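PDB 6QPS: polysaccharide Lyase Family 6 from Bacteroides cellulosilyticus, which binds calcium and probably cleaves mannuronic acid-rich alginate by beta-elimination. Local coordinates for residues A33-L38 with K60-T65. Numbering follows the deposited sequence.
Sequences AMKQLL and KEINFT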
# COMPACT_ATOMS: atom_id res chain seq x y z
N ALA A 33 6.47 -5.80 -35.02
CA ALA A 33 7.15 -4.53 -35.25
C ALA A 33 7.03 -3.61 -34.05
O ALA A 33 7.95 -2.84 -33.76
CB ALA A 33 6.58 -3.85 -36.50
N MET A 34 5.90 -3.67 -33.35
CA MET A 34 5.71 -2.86 -32.15
C MET A 34 6.73 -3.24 -31.08
O MET A 34 7.41 -2.37 -30.51
CB MET A 34 4.29 -3.03 -31.62
CG MET A 34 3.94 -2.20 -30.39
SD MET A 34 2.38 -2.69 -29.60
CE MET A 34 2.90 -4.18 -28.73
N LYS A 35 6.83 -4.54 -30.79
CA LYS A 35 7.80 -5.00 -29.79
C LYS A 35 9.23 -4.63 -30.19
O LYS A 35 10.03 -4.23 -29.34
CB LYS A 35 7.68 -6.51 -29.63
CG LYS A 35 6.38 -6.98 -29.01
CD LYS A 35 6.16 -8.48 -29.13
CE LYS A 35 7.32 -9.30 -28.59
NZ LYS A 35 7.05 -10.77 -28.67
N GLN A 36 9.57 -4.73 -31.47
CA GLN A 36 10.94 -4.44 -31.87
C GLN A 36 11.28 -2.98 -31.62
O GLN A 36 12.37 -2.67 -31.12
CB GLN A 36 11.13 -4.77 -33.34
CG GLN A 36 11.29 -6.22 -33.61
CD GLN A 36 10.62 -6.62 -34.91
OE1 GLN A 36 10.37 -5.78 -35.76
NE2 GLN A 36 10.32 -7.89 -35.05
N LEU A 37 10.37 -2.06 -31.95
CA LEU A 37 10.65 -0.65 -31.78
C LEU A 37 10.74 -0.29 -30.30
O LEU A 37 11.66 0.43 -29.88
CB LEU A 37 9.58 0.19 -32.48
CG LEU A 37 9.72 1.70 -32.31
CD1 LEU A 37 11.05 2.21 -32.84
CD2 LEU A 37 8.56 2.39 -33.06
N LEU A 38 9.79 -0.78 -29.50
CA LEU A 38 9.80 -0.49 -28.07
C LEU A 38 11.08 -0.99 -27.41
O LEU A 38 11.61 -0.35 -26.48
CB LEU A 38 8.58 -1.11 -27.41
CG LEU A 38 7.24 -0.37 -27.56
CD1 LEU A 38 6.11 -1.31 -27.11
CD2 LEU A 38 7.22 0.89 -26.76
N LYS A 60 4.02 -11.62 -24.88
CA LYS A 60 5.10 -12.47 -24.36
C LYS A 60 6.25 -11.57 -23.88
O LYS A 60 6.00 -10.57 -23.20
CB LYS A 60 5.47 -13.54 -25.37
CG LYS A 60 4.35 -14.55 -25.65
CD LYS A 60 4.69 -15.49 -26.80
CE LYS A 60 4.69 -14.75 -28.14
NZ LYS A 60 6.00 -14.86 -28.86
N GLU A 61 7.50 -11.92 -24.18
CA GLU A 61 8.63 -11.14 -23.69
C GLU A 61 8.72 -9.85 -24.49
O GLU A 61 8.92 -9.88 -25.71
CB GLU A 61 9.92 -11.95 -23.81
CG GLU A 61 9.99 -13.16 -22.87
CD GLU A 61 11.39 -13.71 -22.73
OE1 GLU A 61 11.61 -14.56 -21.84
OE2 GLU A 61 12.28 -13.30 -23.51
N ILE A 62 8.55 -8.72 -23.80
CA ILE A 62 8.58 -7.41 -24.44
C ILE A 62 9.36 -6.45 -23.55
O ILE A 62 9.19 -6.43 -22.32
CB ILE A 62 7.16 -6.90 -24.75
CG1 ILE A 62 7.18 -5.47 -25.31
CG2 ILE A 62 6.27 -6.97 -23.51
CD1 ILE A 62 5.81 -4.98 -25.81
N ASN A 63 10.25 -5.68 -24.17
CA ASN A 63 11.06 -4.68 -23.48
C ASN A 63 10.66 -3.30 -23.96
O ASN A 63 10.40 -3.09 -25.15
CB ASN A 63 12.55 -4.91 -23.78
CG ASN A 63 13.04 -6.27 -23.32
OD1 ASN A 63 12.74 -6.70 -22.20
ND2 ASN A 63 13.83 -6.94 -24.16
N PHE A 64 10.65 -2.34 -23.03
CA PHE A 64 10.45 -0.92 -23.33
C PHE A 64 11.68 -0.22 -22.79
O PHE A 64 11.86 -0.13 -21.57
CB PHE A 64 9.18 -0.42 -22.66
CG PHE A 64 8.83 1.03 -22.95
CD1 PHE A 64 9.40 1.74 -24.01
CD2 PHE A 64 7.91 1.69 -22.13
CE1 PHE A 64 9.05 3.07 -24.24
CE2 PHE A 64 7.56 3.01 -22.37
CZ PHE A 64 8.11 3.69 -23.44
N THR A 65 12.54 0.25 -23.69
CA THR A 65 13.77 0.90 -23.28
C THR A 65 14.07 2.10 -24.16
O THR A 65 13.62 2.20 -25.29
CB THR A 65 14.96 -0.09 -23.27
OG1 THR A 65 16.10 0.52 -22.65
CG2 THR A 65 15.34 -0.54 -24.66
O HOH W 1 10.68 -5.96 -26.99
O HOH W 2 8.78 -12.50 -27.26
O HOH W 3 13.19 2.13 -28.00
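Leu38 and Phe64 bring the two backbones closest, where helix 33-38 runs over strand 62-65 at 40° and their axes approach to 7.1 Å. One direct backbone bond joins them: Thr65 N donates to Leu38 O at 3.0 Å, nearly straight at the hydrogen (167°), and Phe64 CA adds a CA-H...O contact to the same oxygen. At Asn63 a water spans the gap, donating a hydrogen bond to Lys35 O and accepting one from Asn63 N. Between helix and strand, Leu38 splits its two methyls: CD1 meets Ile62 CD1 at 3.9 Å, while CD2 lies obliquely against the Phe64 ring, 3.6 Å from CD1 of that ring. Ile62, its CG1 anti to the backbone N (chi1 175°), extends CD1 toward the helix, where Lys35 CG packs on it at 3.8 Å. The lysine chain then bends at chi3 and carries CE to 3.3 Å from Glu61 O; NZ hydrogen-bonds to Leu59 O and, through a second water, to Glu61 O. With an alanine in place of Lys35, Leu59 O is likely to lose this donor, the water at Glu61 O its amine partner, and the Ile62 methyl the cover of the lysine chain. Helix 31-40 caps the N-terminal end of the parallel beta-helix, with Trp76 of strand 74-78 touching both Leu38 and Ile62, Val49 of strand 48-51 packing on Leu38, and strand 90-95 pairing alongside strand 54-67.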